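Local coordinates for protein mannan endo-1,4-beta-mannosidase (Mytilus edulis, PDB 2C0H) that hydrolyses internal beta-1,4-mannosidic linkages in mannans, galactomannans and glucomannans, cutting oligosaccharides of four or more mannose units but not mannobiose or mannotriose, at residues 18-23 / 338-343; 223-228 / 239-244; 275-280 / 290-295; 310-313 / 319-322. The protein carries 3 engineered substitutions. One frame throughout, in Å; residues are numbered along the deposited sequence.

Contact 1. Residues 18-23 / 338-343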
loop_
_atom_site.group_PDB
_atom_site.type_symbol
_atom_site.label_atom_id
_atom_site.label_comp_id
_atom_site.label_asym_id
_atom_site.label_seq_id
_atom_site.Cartn_x
_atom_site.Cartn_y
_atom_site.Cartn_z
ATOM N N HIS A 18 -4.559 -1.466 -20.933
ATOM C CA HIS A 18 -4.311 -0.358 -19.982
ATOM C C HIS A 18 -5.512 -0.195 -19.041
ATOM O O HIS A 18 -6.656 -0.119 -19.498
ATOM C CB HIS A 18 -4.027 0.939 -20.767
ATOM C CG HIS A 18 -3.628 2.112 -19.932
ATOM N ND1 HIS A 18 -3.749 3.412 -20.383
ATOM C CD2 HIS A 18 -3.086 2.195 -18.695
ATOM C CE1 HIS A 18 -3.311 4.240 -19.453
ATOM N NE2 HIS A 18 -2.900 3.529 -18.419
ATOM N N ILE A 19 -5.244 -0.204 -17.736
ATOM C CA ILE A 19 -6.284 -0.011 -16.695
ATOM C C ILE A 19 -5.878 1.083 -15.697
ATOM O O ILE A 19 -4.733 1.517 -15.639
ATOM C CB ILE A 19 -6.641 -1.335 -15.958
ATOM C CG1 ILE A 19 -5.447 -1.868 -15.139
ATOM C CG2 ILE A 19 -7.198 -2.367 -16.961
ATOM C CD1 ILE A 19 -5.383 -1.299 -13.724
ATOM N N PHE A 20 -6.854 1.519 -14.910
ATOM C CA PHE A 20 -6.648 2.455 -13.824
ATOM C C PHE A 20 -7.332 1.877 -12.599
ATOM O O PHE A 20 -8.490 1.437 -12.711
ATOM C CB PHE A 20 -7.321 3.787 -14.185
ATOM C CG PHE A 20 -7.162 4.867 -13.146
ATOM C CD1 PHE A 20 -6.049 5.716 -13.124
ATOM C CD2 PHE A 20 -8.165 5.064 -12.207
ATOM C CE1 PHE A 20 -5.926 6.737 -12.172
ATOM C CE2 PHE A 20 -8.044 6.081 -11.242
ATOM C CZ PHE A 20 -6.934 6.906 -11.221
ATOM N N LEU A 21 -6.633 1.862 -11.456
ATOM C CA LEU A 21 -7.194 1.372 -10.194
ATOM C C LEU A 21 -7.974 2.465 -9.475
ATOM O O LEU A 21 -7.419 3.453 -9.088
ATOM C CB LEU A 21 -6.092 0.841 -9.285
ATOM C CG LEU A 21 -5.326 -0.364 -9.836
ATOM C CD1 LEU A 21 -4.142 -0.708 -8.936
ATOM C CD2 LEU A 21 -6.235 -1.554 -10.008
ATOM N N SER A 22 -9.270 2.255 -9.298
ATOM C CA SER A 22 -10.135 3.251 -8.665
ATOM C C SER A 22 -10.851 2.600 -7.494
ATOM O O SER A 22 -11.509 1.580 -7.666
ATOM C CB SER A 22 -11.179 3.678 -9.676
ATOM O OG SER A 22 -12.093 4.599 -9.093
ATOM N N GLY A 23 -10.785 3.189 -6.315
ATOM C CA GLY A 23 -11.477 2.582 -5.189
ATOM C C GLY A 23 -11.205 3.254 -3.882
ATOM O O GLY A 23 -11.069 4.467 -3.824
ATOM N N GLN A 338 -17.658 7.029 -8.933
ATOM C CA GLN A 338 -18.685 6.993 -9.957
ATOM C C GLN A 338 -18.344 7.865 -11.166
ATOM O O GLN A 338 -18.764 7.555 -12.301
ATOM C CB GLN A 338 -19.985 7.450 -9.303
ATOM C CG GLN A 338 -21.227 7.235 -10.096
ATOM C CD GLN A 338 -22.431 7.702 -9.308
ATOM O OE1 GLN A 338 -23.406 6.966 -9.143
ATOM N NE2 GLN A 338 -22.350 8.919 -8.781
ATOM N N HIS A 339 -17.594 8.942 -10.925
ATOM C CA HIS A 339 -17.176 9.868 -11.987
ATOM C C HIS A 339 -16.339 9.163 -13.043
ATOM O O HIS A 339 -16.403 9.500 -14.216
ATOM C CB HIS A 339 -16.400 11.075 -11.431
ATOM C CG HIS A 339 -16.118 12.119 -12.461
ATOM N ND1 HIS A 339 -17.121 12.827 -13.087
ATOM C CD2 HIS A 339 -14.955 12.547 -13.007
ATOM C CE1 HIS A 339 -16.588 13.657 -13.964
ATOM N NE2 HIS A 339 -15.275 13.511 -13.936
ATOM N N LEU A 340 -15.573 8.157 -12.642
ATOM C CA LEU A 340 -14.740 7.434 -13.602
ATOM C C LEU A 340 -15.373 6.164 -14.183
ATOM O O LEU A 340 -14.767 5.527 -15.056
ATOM C CB LEU A 340 -13.406 7.052 -12.939
ATOM C CG LEU A 340 -12.532 8.180 -12.397
ATOM C CD1 LEU A 340 -11.203 7.587 -11.922
ATOM C CD2 LEU A 340 -12.284 9.273 -13.416
ATOM N N LYS A 341 -16.569 5.795 -13.722
ATOM C CA LYS A 341 -17.139 4.467 -14.001
ATOM C C LYS A 341 -17.058 4.059 -15.480
ATOM O O LYS A 341 -16.585 2.960 -15.792
ATOM C CB LYS A 341 -18.588 4.360 -13.490
ATOM C CG LYS A 341 -19.199 2.991 -13.711
ATOM C CD LYS A 341 -20.699 2.978 -13.448
ATOM C CE LYS A 341 -21.042 2.950 -12.002
ATOM N NZ LYS A 341 -22.506 2.696 -11.842
ATOM N N SER A 342 -17.491 4.932 -16.386
ATOM C CA SER A 342 -17.546 4.570 -17.814
ATOM C C SER A 342 -16.317 4.974 -18.637
ATOM O O SER A 342 -16.337 4.876 -19.869
ATOM C CB SER A 342 -18.809 5.169 -18.443
ATOM O OG SER A 342 -19.960 4.513 -17.932
ATOM N N ARG A 343 -15.244 5.402 -17.979
ATOM C CA ARG A 343 -14.146 6.078 -18.674
ATOM C C ARG A 343 -13.142 5.094 -19.261
ATOM O O ARG A 343 -12.840 4.067 -18.657
ATOM C CB ARG A 343 -13.437 7.077 -17.744
ATOM C CG ARG A 343 -14.306 8.253 -17.269
ATOM C CD ARG A 343 -14.504 9.304 -18.333
ATOM N NE ARG A 343 -13.284 10.073 -18.573
ATOM C CZ ARG A 343 -12.911 11.185 -17.929
ATOM N NH1 ARG A 343 -13.676 11.743 -16.996
ATOM N NH2 ARG A 343 -11.772 11.773 -18.246
#
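Among the neighbours of the Phe-20 ring are the CD1 methyl of Leu-340, which reaches it on a slant, and the ring of Tyr-313 from helix 305-314, with which it forms an edge-to-face pair. The methyl approaches one corner of the ring, with CD1 of Leu-340 3.6 Å from CE2 of Phe-20 and 4.0 Å from CD2 of Phe-20. The two side chains run at about a right angle, and a single branch of the leucine does the touching.

With CD1 continuing the line of its side chain away from CA (chi2 -174°), Leu-340 extends inward from the C-terminal end of the last helix. The same methyl lies beside the hydroxyl of Ser-22, 4.2 Å from CD1 to OG, and so bridges two residues whose side chains leave the strand on one face. No hydrogen bond crosses this contact; dispersion and the exclusion of water account for it. A type I turn from Leu-340 to Arg-343, closed by a 3.0 Å bond from Arg-343 N to Leu-340 O, carries the chain back toward the surface, where the Arg-343 guanidinium forms a salt bridge with Asp-345. On the strand side, Asn-60 bonds to both Phe-20 O and Ser-22 N.

Residues 18-23 belong to the first strand of the barrel, and Leu-340 lies at the end of its last helix. The contact packs that helix end against the first strand at the seam of a (beta/alpha)8, or TIM, barrel, where strand 17-25 pairs in parallel with strand 319-322.

Contact 2. Residues 223-228 / 239-244. With SO4 (sulfate ion), chain B.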
loop_
_atom_site.group_PDB
_atom_site.type_symbol
_atom_site.label_atom_id
_atom_site.label_comp_id
_atom_site.label_asym_id
_atom_site.label_seq_id
_atom_site.Cartn_x
_atom_site.Cartn_y
_atom_site.Cartn_z
ATOM N N VAL A 223 4.683 0.044 -1.431
ATOM C CA VAL A 223 4.766 0.614 -0.076
ATOM C C VAL A 223 3.970 1.913 -0.075
ATOM O O VAL A 223 4.115 2.707 -0.979
ATOM C CB VAL A 223 6.218 0.936 0.321
ATOM C CG1 VAL A 223 6.290 1.690 1.663
ATOM C CG2 VAL A 223 7.020 -0.328 0.398
ATOM N N GLY A 224 3.140 2.120 0.938
ATOM C CA GLY A 224 2.379 3.366 1.048
ATOM C C GLY A 224 3.121 4.510 1.739
ATOM O O GLY A 224 3.048 4.652 2.959
ATOM N N SER A 225 3.819 5.336 0.963
ATOM C CA SER A 225 4.640 6.433 1.475
ATOM C C SER A 225 3.783 7.600 1.952
ATOM O O SER A 225 2.805 7.951 1.309
ATOM C CB SER A 225 5.628 6.914 0.403
ATOM O OG SER A 225 6.390 7.997 0.877
ATOM N N TRP A 226 4.171 8.192 3.071
ATOM C CA TRP A 226 3.376 9.256 3.700
ATOM C C TRP A 226 3.352 10.579 2.948
ATOM O O TRP A 226 2.383 11.335 3.064
ATOM C CB TRP A 226 3.820 9.450 5.162
ATOM C CG TRP A 226 4.248 10.836 5.557
ATOM C CD1 TRP A 226 3.510 11.768 6.248
ATOM C CD2 TRP A 226 5.521 11.444 5.318
ATOM N NE1 TRP A 226 4.242 12.902 6.431
ATOM C CE2 TRP A 226 5.482 12.738 5.876
ATOM C CE3 TRP A 226 6.694 11.025 4.680
ATOM C CZ2 TRP A 226 6.564 13.611 5.814
ATOM C CZ3 TRP A 226 7.767 11.895 4.616
ATOM C CH2 TRP A 226 7.695 13.179 5.174
ATOM N N ASN A 227 4.396 10.865 2.179
ATOM C CA ASN A 227 4.556 12.169 1.522
ATOM C C ASN A 227 5.557 12.050 0.380
ATOM O O ASN A 227 6.524 11.296 0.472
ATOM C CB ASN A 227 5.008 13.231 2.536
ATOM C CG ASN A 227 5.073 14.641 1.954
ATOM O OD1 ASN A 227 6.083 15.046 1.394
ATOM N ND2 ASN A 227 4.019 15.417 2.163
ATOM N N MET A 228 5.328 12.803 -0.688
ATOM C CA MET A 228 6.224 12.790 -1.838
ATOM C C MET A 228 7.686 13.143 -1.528
ATOM O O MET A 228 8.576 12.753 -2.291
ATOM C CB MET A 228 5.679 13.742 -2.907
ATOM C CG MET A 228 6.354 13.687 -4.247
ATOM S SD MET A 228 6.284 12.094 -5.086
ATOM C CE MET A 228 4.538 11.902 -5.251
ATOM N N ASN A 239 14.308 9.720 -3.187
ATOM C CA ASN A 239 13.389 8.580 -3.215
ATOM C C ASN A 239 13.956 7.399 -2.425
ATOM O O ASN A 239 14.865 6.739 -2.888
ATOM C CB ASN A 239 13.105 8.160 -4.670
ATOM C CG ASN A 239 12.003 7.093 -4.803
ATOM O OD1 ASN A 239 11.412 6.621 -3.829
ATOM N ND2 ASN A 239 11.736 6.705 -6.047
ATOM N N LEU A 240 13.388 7.139 -1.253
ATOM C CA LEU A 240 13.767 5.985 -0.424
ATOM C C LEU A 240 13.451 4.625 -1.039
ATOM O O LEU A 240 13.993 3.610 -0.576
ATOM C CB LEU A 240 13.050 6.038 0.928
ATOM C CG LEU A 240 13.345 7.180 1.893
ATOM C CD1 LEU A 240 12.399 7.143 3.090
ATOM C CD2 LEU A 240 14.780 7.106 2.368
ATOM N N TYR A 241 12.556 4.576 -2.029
ATOM C CA TYR A 241 12.012 3.304 -2.533
ATOM C C TYR A 241 12.428 2.950 -3.949
ATOM O O TYR A 241 11.866 2.027 -4.523
ATOM C CB TYR A 241 10.482 3.317 -2.400
ATOM C CG TYR A 241 10.072 3.713 -1.009
ATOM C CD1 TYR A 241 10.333 2.883 0.068
ATOM C CD2 TYR A 241 9.471 4.940 -0.764
ATOM C CE1 TYR A 241 9.984 3.257 1.355
ATOM C CE2 TYR A 241 9.119 5.315 0.511
ATOM C CZ TYR A 241 9.371 4.480 1.563
ATOM O OH TYR A 241 9.015 4.859 2.844
ATOM N N SER A 242 13.421 3.657 -4.489
ATOM C CA SER A 242 13.928 3.360 -5.831
ATOM C C SER A 242 14.652 2.023 -5.783
ATOM O O SER A 242 15.079 1.606 -4.723
ATOM C CB SER A 242 14.878 4.454 -6.329
ATOM O OG SER A 242 16.124 4.463 -5.628
ATOM N N ASP A 243 14.793 1.380 -6.935
ATOM C CA ASP A 243 15.532 0.111 -7.018
ATOM C C ASP A 243 16.927 0.276 -6.422
ATOM O O ASP A 243 17.377 -0.563 -5.625
ATOM C CB ASP A 243 15.664 -0.357 -8.478
ATOM C CG ASP A 243 14.335 -0.727 -9.118
ATOM O OD1 ASP A 243 13.280 -0.677 -8.448
ATOM O OD2 ASP A 243 14.342 -1.078 -10.319
ATOM N N HIS A 244 17.619 1.346 -6.818
ATOM C CA HIS A 244 18.983 1.620 -6.331
ATOM C C HIS A 244 19.074 1.703 -4.807
ATOM O O HIS A 244 19.956 1.084 -4.196
ATOM C CB HIS A 244 19.555 2.903 -6.949
ATOM C CG HIS A 244 20.968 3.173 -6.548
ATOM N ND1 HIS A 244 22.043 2.579 -7.178
ATOM C CD2 HIS A 244 21.484 3.945 -5.565
ATOM C CE1 HIS A 244 23.162 2.985 -6.604
ATOM N NE2 HIS A 244 22.852 3.813 -5.621
HETATM S S SO4 B . 15.956 3.282 -10.095
HETATM O O1 SO4 B . 14.686 2.780 -9.569
HETATM O O2 SO4 B . 17.034 2.927 -9.168
HETATM O O3 SO4 B . 15.961 4.736 -10.240
HETATM O O4 SO4 B . 16.227 2.663 -11.397
#
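Val-223 lies on a barrel strand and Tyr-241 in a type I turn leading into the next helix, and here the two backbones come nearest, 8.1 Å between their CA atoms. The phenol ring fills the gap. CG1 of Val-223 sits over one face of it, 4.0 Å from CE1 of Tyr-241, while CB of Leu-240 lies over the centre of the opposite face. Farther along the strand, CB of Ser-225 meets the ring obliquely, 3.8 Å from CE2 of Tyr-241. Placing CG anti to the carbonyl carbon (chi1 -51°) sends the tyrosine ring across to the strand.

Polar groups fix both ends of this aromatic bridge. Beyond the ring, Tyr-241 OH and Ser-225 OG both bond to Glu-165 OE2, so one carboxylate oxygen ties turn and strand together. At the root, Tyr-241 N bonds to Asn-239 OD1 over 3.0 Å in an Asx turn, the N-H approaching from well above the carbonyl plane (54° out of it).

Ser-242 then serves as N-cap, its OG accepting from Cys-245 N. A sulfate, probably from the crystallisation liquor, settles at the same helix start: Asp-243 N bonds to its O1 at 3.0 Å and His-244 N to its O2 at 2.9 Å, with Lys-287 as a further partner. The helix dipole probably favours the anion.

Next in sequence after Ser-225 is Trp-226, a substrate-binding residue by similarity. Strand, returning loop and capped helix make up the first half of a beta-alpha-beta crossover, the repeating element of the TIM barrel.

Contact 3. Residues 275-280 / 290-295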
loop_
_atom_site.group_PDB
_atom_site.type_symbol
_atom_site.label_atom_id
_atom_site.label_comp_id
_atom_site.label_asym_id
_atom_site.label_seq_id
_atom_site.Cartn_x
_atom_site.Cartn_y
_atom_site.Cartn_z
ATOM N N SER A 275 2.899 18.023 -3.383
ATOM C CA SER A 275 1.731 17.164 -3.593
ATOM C C SER A 275 1.497 16.736 -5.047
ATOM O O SER A 275 1.604 17.565 -5.945
ATOM C CB SER A 275 0.450 17.850 -3.110
ATOM O OG SER A 275 -0.686 17.070 -3.444
ATOM N N PRO A 276 1.150 15.453 -5.274
ATOM C CA PRO A 276 0.752 15.012 -6.613
ATOM C C PRO A 276 -0.485 15.710 -7.162
ATOM O O PRO A 276 -0.722 15.631 -8.356
ATOM C CB PRO A 276 0.502 13.509 -6.458
ATOM C CG PRO A 276 0.452 13.238 -5.014
ATOM C CD PRO A 276 1.153 14.334 -4.310
ATOM N N PHE A 277 -1.271 16.378 -6.323
ATOM C CA PHE A 277 -2.377 17.181 -6.859
ATOM C C PHE A 277 -1.970 18.582 -7.358
ATOM O O PHE A 277 -2.829 19.332 -7.843
ATOM C CB PHE A 277 -3.522 17.269 -5.833
ATOM C CG PHE A 277 -4.257 15.963 -5.637
ATOM C CD1 PHE A 277 -5.041 15.405 -6.645
ATOM C CD2 PHE A 277 -4.172 15.267 -4.436
ATOM C CE1 PHE A 277 -5.696 14.193 -6.471
ATOM C CE2 PHE A 277 -4.842 14.060 -4.259
ATOM C CZ PHE A 277 -5.597 13.512 -5.271
ATOM N N LYS A 278 -0.687 18.931 -7.266
ATOM C CA LYS A 278 -0.170 20.218 -7.778
ATOM C C LYS A 278 0.687 20.058 -9.038
ATOM O O LYS A 278 1.153 21.061 -9.612
ATOM C CB LYS A 278 0.655 20.928 -6.702
ATOM C CG LYS A 278 -0.128 21.336 -5.450
ATOM C CD LYS A 278 -1.353 22.202 -5.757
ATOM C CE LYS A 278 -1.008 23.474 -6.501
ATOM N NZ LYS A 278 -2.218 24.350 -6.653
ATOM N N HIS A 279 0.878 18.816 -9.471
ATOM C CA HIS A 279 1.755 18.509 -10.604
ATOM C C HIS A 279 1.259 17.293 -11.370
ATOM O O HIS A 279 0.528 16.455 -10.833
ATOM C CB HIS A 279 3.179 18.199 -10.112
ATOM C CG HIS A 279 3.792 19.278 -9.281
ATOM N ND1 HIS A 279 4.395 20.389 -9.826
ATOM C CD2 HIS A 279 3.887 19.418 -7.938
ATOM C CE1 HIS A 279 4.832 21.170 -8.855
ATOM N NE2 HIS A 279 4.537 20.600 -7.699
ATOM N N SER A 280 1.702 17.174 -12.610
ATOM C CA SER A 280 1.529 15.949 -13.377
ATOM C C SER A 280 2.551 14.911 -12.919
ATOM O O SER A 280 3.607 15.267 -12.385
ATOM C CB SER A 280 1.669 16.217 -14.879
ATOM O OG SER A 280 0.572 17.011 -15.336
ATOM N N MET A 290 2.533 5.221 -10.459
ATOM C CA MET A 290 2.243 5.736 -9.139
ATOM C C MET A 290 0.741 5.786 -8.911
ATOM O O MET A 290 0.002 6.306 -9.748
ATOM C CB MET A 290 2.812 7.140 -8.956
ATOM C CG MET A 290 2.360 7.814 -7.675
ATOM S SD MET A 290 3.312 9.264 -7.305
ATOM C CE MET A 290 4.775 8.493 -6.596
ATOM N N VAL A 291 0.330 5.251 -7.774
ATOM C CA VAL A 291 -1.049 5.307 -7.295
ATOM C C VAL A 291 -1.100 6.359 -6.189
ATOM O O VAL A 291 -0.230 6.429 -5.324
ATOM C CB VAL A 291 -1.479 3.927 -6.740
ATOM C CG1 VAL A 291 -2.802 4.035 -6.003
ATOM C CG2 VAL A 291 -1.566 2.894 -7.882
ATOM N N ILE A 292 -2.124 7.196 -6.206
ATOM C CA ILE A 292 -2.359 8.085 -5.074
ATOM C C ILE A 292 -3.233 7.287 -4.083
ATOM O O ILE A 292 -4.440 7.132 -4.278
ATOM C CB ILE A 292 -2.998 9.407 -5.530
ATOM C CG1 ILE A 292 -2.095 10.125 -6.558
ATOM C CG2 ILE A 292 -3.237 10.318 -4.324
ATOM C CD1 ILE A 292 -2.750 11.336 -7.242
ATOM N N GLY A 293 -2.595 6.741 -3.042
ATOM C CA GLY A 293 -3.153 5.666 -2.237
ATOM C C GLY A 293 -3.987 6.072 -1.047
ATOM O O GLY A 293 -4.630 5.218 -0.467
ATOM N N GLU A 294 -3.950 7.362 -0.705
ATOM C CA GLU A 294 -4.841 7.929 0.331
ATOM C C GLU A 294 -5.056 9.405 0.024
ATOM O O GLU A 294 -4.088 10.123 -0.247
ATOM C CB GLU A 294 -4.227 7.853 1.735
ATOM C CG GLU A 294 -4.036 6.459 2.314
ATOM C CD GLU A 294 -3.562 6.465 3.761
ATOM O OE1 GLU A 294 -3.535 7.552 4.394
ATOM O OE2 GLU A 294 -3.203 5.371 4.277
ATOM N N PHE A 295 -6.316 9.840 0.065
ATOM C CA PHE A 295 -6.677 11.257 -0.040
ATOM C C PHE A 295 -8.154 11.329 0.289
ATOM O O PHE A 295 -8.848 10.309 0.267
ATOM C CB PHE A 295 -6.440 11.802 -1.455
ATOM C CG PHE A 295 -7.298 11.172 -2.509
ATOM C CD1 PHE A 295 -8.490 11.771 -2.952
ATOM C CD2 PHE A 295 -6.929 9.956 -3.083
ATOM C CE1 PHE A 295 -9.258 11.183 -3.913
ATOM C CE2 PHE A 295 -7.711 9.358 -4.048
ATOM C CZ PHE A 295 -8.879 9.963 -4.478
#
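Phe-277, with CG anti to its carbonyl carbon (chi1 -70°), projects from its turn toward Phe-295, whose CG stands between the backbone N and the carbonyl carbon (chi1 64°); this places the second ring beside the first, and its second torsion turns a face toward Phe-277. The result is a T-shaped (edge-to-face) pair, the edge of Phe-277 toward the face of Phe-295, with centroids 5.6 Å apart and planes at 66°. CZ of Phe-277 comes in above the rim of the other ring, 4.0 Å from CG of Phe-295. At the edge of Phe-277, near its plane, CE2 of Phe-277 also meets CB of Phe-295 at 3.9 Å.

Ile-292 works from another direction. Its CD1 lies over one face of Phe-277 and simultaneously touches Pro-276, 4.0 Å from CD1 to CB of the proline; CG2 of Ile-292 stands 4.1 Å from CE2 of Phe-277. The turn presenting these groups is shaped locally: Ser-275 OG accepts from Phe-277 N at 3.0 Å, an ST turn, and bonds also to Thr-264.

No helix intervenes between strands 260-263 and 290-294, and this loop packs on the outward-facing side of strand 290-294. Glu-294, the nucleophile by similarity, faces elsewhere, held by Arg-63 and Tyr-265. Across the two segments the hold is apolar burial and dispersion, probably with an edge-to-face electrostatic part; Trp-311 NE1, bonded to Pro-276 O, adds a polar tie that helps keep the loop beside the strand carrying the probable nucleophile.

Contact 4. Residues 310-313 / 319-322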
loop_
_atom_site.group_PDB
_atom_site.type_symbol
_atom_site.label_atom_id
_atom_site.label_comp_id
_atom_site.label_asym_id
_atom_site.label_seq_id
_atom_site.Cartn_x
_atom_site.Cartn_y
_atom_site.Cartn_z
ATOM N N GLU A 310 -10.493 12.847 -11.108
ATOM C CA GLU A 310 -10.172 13.320 -12.457
ATOM C C GLU A 310 -8.709 13.676 -12.641
ATOM O O GLU A 310 -8.117 13.349 -13.682
ATOM C CB GLU A 310 -11.023 14.541 -12.829
ATOM C CG GLU A 310 -10.863 15.002 -14.287
ATOM C CD GLU A 310 -11.571 14.116 -15.290
ATOM O OE1 GLU A 310 -12.283 13.175 -14.876
ATOM O OE2 GLU A 310 -11.418 14.364 -16.513
ATOM N N TRP A 311 -8.131 14.377 -11.662
ATOM C CA TRP A 311 -6.712 14.763 -11.713
ATOM C C TRP A 311 -5.855 13.500 -11.788
ATOM O O TRP A 311 -4.995 13.379 -12.670
ATOM C CB TRP A 311 -6.306 15.624 -10.513
ATOM C CG TRP A 311 -4.901 16.162 -10.623
ATOM C CD1 TRP A 311 -3.757 15.562 -10.181
ATOM C CD2 TRP A 311 -4.495 17.398 -11.225
ATOM N NE1 TRP A 311 -2.674 16.346 -10.462
ATOM C CE2 TRP A 311 -3.091 17.479 -11.108
ATOM C CE3 TRP A 311 -5.180 18.434 -11.864
ATOM C CZ2 TRP A 311 -2.361 18.563 -11.601
ATOM C CZ3 TRP A 311 -4.462 19.510 -12.339
ATOM C CH2 TRP A 311 -3.066 19.571 -12.213
ATOM N N ALA A 312 -6.114 12.553 -10.895
ATOM C CA ALA A 312 -5.331 11.302 -10.881
ATOM C C ALA A 312 -5.447 10.593 -12.215
ATOM O O ALA A 312 -4.451 10.134 -12.776
ATOM C CB ALA A 312 -5.777 10.385 -9.758
ATOM N N TYR A 313 -6.659 10.516 -12.755
ATOM C CA TYR A 313 -6.922 9.729 -13.974
ATOM C C TYR A 313 -6.280 10.356 -15.203
ATOM O O TYR A 313 -5.740 9.637 -16.057
ATOM C CB TYR A 313 -8.457 9.590 -14.171
ATOM C CG TYR A 313 -8.887 8.681 -15.327
ATOM C CD1 TYR A 313 -8.677 7.307 -15.295
ATOM C CD2 TYR A 313 -9.535 9.193 -16.448
ATOM C CE1 TYR A 313 -9.054 6.484 -16.331
ATOM C CE2 TYR A 313 -9.908 8.372 -17.508
ATOM C CZ TYR A 313 -9.665 7.010 -17.459
ATOM O OH TYR A 313 -10.044 6.174 -18.518
ATOM N N GLY A 319 -3.697 5.079 -10.340
ATOM C CA GLY A 319 -4.747 4.707 -9.432
ATOM C C GLY A 319 -5.026 5.801 -8.431
ATOM O O GLY A 319 -4.239 6.742 -8.281
ATOM N N ALA A 320 -6.181 5.661 -7.780
ATOM C CA ALA A 320 -6.603 6.590 -6.739
ATOM C C ALA A 320 -7.511 5.844 -5.751
ATOM O O ALA A 320 -8.530 5.279 -6.135
ATOM C CB ALA A 320 -7.317 7.762 -7.375
ATOM N N TRP A 321 -7.082 5.786 -4.491
ATOM C CA TRP A 321 -7.832 5.163 -3.412
ATOM C C TRP A 321 -8.132 6.187 -2.316
ATOM O O TRP A 321 -7.233 6.762 -1.748
ATOM C CB TRP A 321 -7.046 4.018 -2.790
ATOM C CG TRP A 321 -6.729 2.902 -3.730
ATOM C CD1 TRP A 321 -7.511 2.428 -4.741
ATOM C CD2 TRP A 321 -5.562 2.075 -3.697
ATOM N NE1 TRP A 321 -6.893 1.348 -5.352
ATOM C CE2 TRP A 321 -5.692 1.124 -4.733
ATOM C CE3 TRP A 321 -4.426 2.047 -2.894
ATOM C CZ2 TRP A 321 -4.715 0.153 -4.986
ATOM C CZ3 TRP A 321 -3.452 1.074 -3.157
ATOM C CH2 TRP A 321 -3.605 0.165 -4.195
ATOM N N THR A 322 -9.411 6.440 -2.051
ATOM C CA THR A 322 -9.767 7.373 -1.007
ATOM C C THR A 322 -9.572 6.784 0.384
ATOM O O THR A 322 -9.573 5.577 0.567
ATOM C CB THR A 322 -11.231 7.775 -1.122
ATOM O OG1 THR A 322 -12.043 6.614 -1.159
ATOM C CG2 THR A 322 -11.462 8.647 -2.348
#
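Apolar contact comes first: the CB methyls of Ala-312 and Ala-320 meet tip to tip, 3.9 Å apart, and each is the whole of its side chain. Having nothing longer between them, helix and strand can approach to 6.4 Å between the CA atoms of Ala-312 and Ala-320. Larger side chains surround the pair: Phe-20 touches both alanines, Ile-292 touches Ala-312, and Phe-295 and Phe-309 touch Ala-320.

Contact with the backbone is the second kind. CB of Ala-312 lies 4.2 Å from O of Gly-319, a van der Waals approach to a peptide group rather than a bond.

Hydrogen bonds and charges belong to the flanks and lead to other parts of the fold. Trp-311, on another side of the helix, bonds through NE1 to the carbonyl oxygen of His-279, in the loop that precedes strand 290-294. The preceding residue, Glu-310, forms a salt bridge through OE1 with Arg-343 NH1, and the Tyr-313 hydroxyl bonds to Gly-347 O and His-346 N.

Helix 305-314 and strand 319-322 form the closing half of a beta-alpha-beta unit that begins with strand 290-294. Between these two segments no polar side chain takes part, so the chemistry implies an interface set by close apolar fit, while directional bonds at the helix flanks tether it to neighbouring loops.

Near the N terminus, residues 18-23 open the longest loop, which contact 1 closes only at 338-343. The other three are nested inside it in series, and none cross. Contact 2 closes first, tying strand 221-225 to the turn before helix 243-250. Contact 3 follows, fastening a long loop to strand 290-294; it touches contact 2 where Met-228 CE meets Met-290 SD at 3.6 Å. Contact 4 then joins helix 305-314 to strand 319-322. That last strand lies between the strands of contacts 3 and 1, with backbone hydrogen bonds to both, so contacts 3, 4 and 1 run consecutively round the closing side of the barrel.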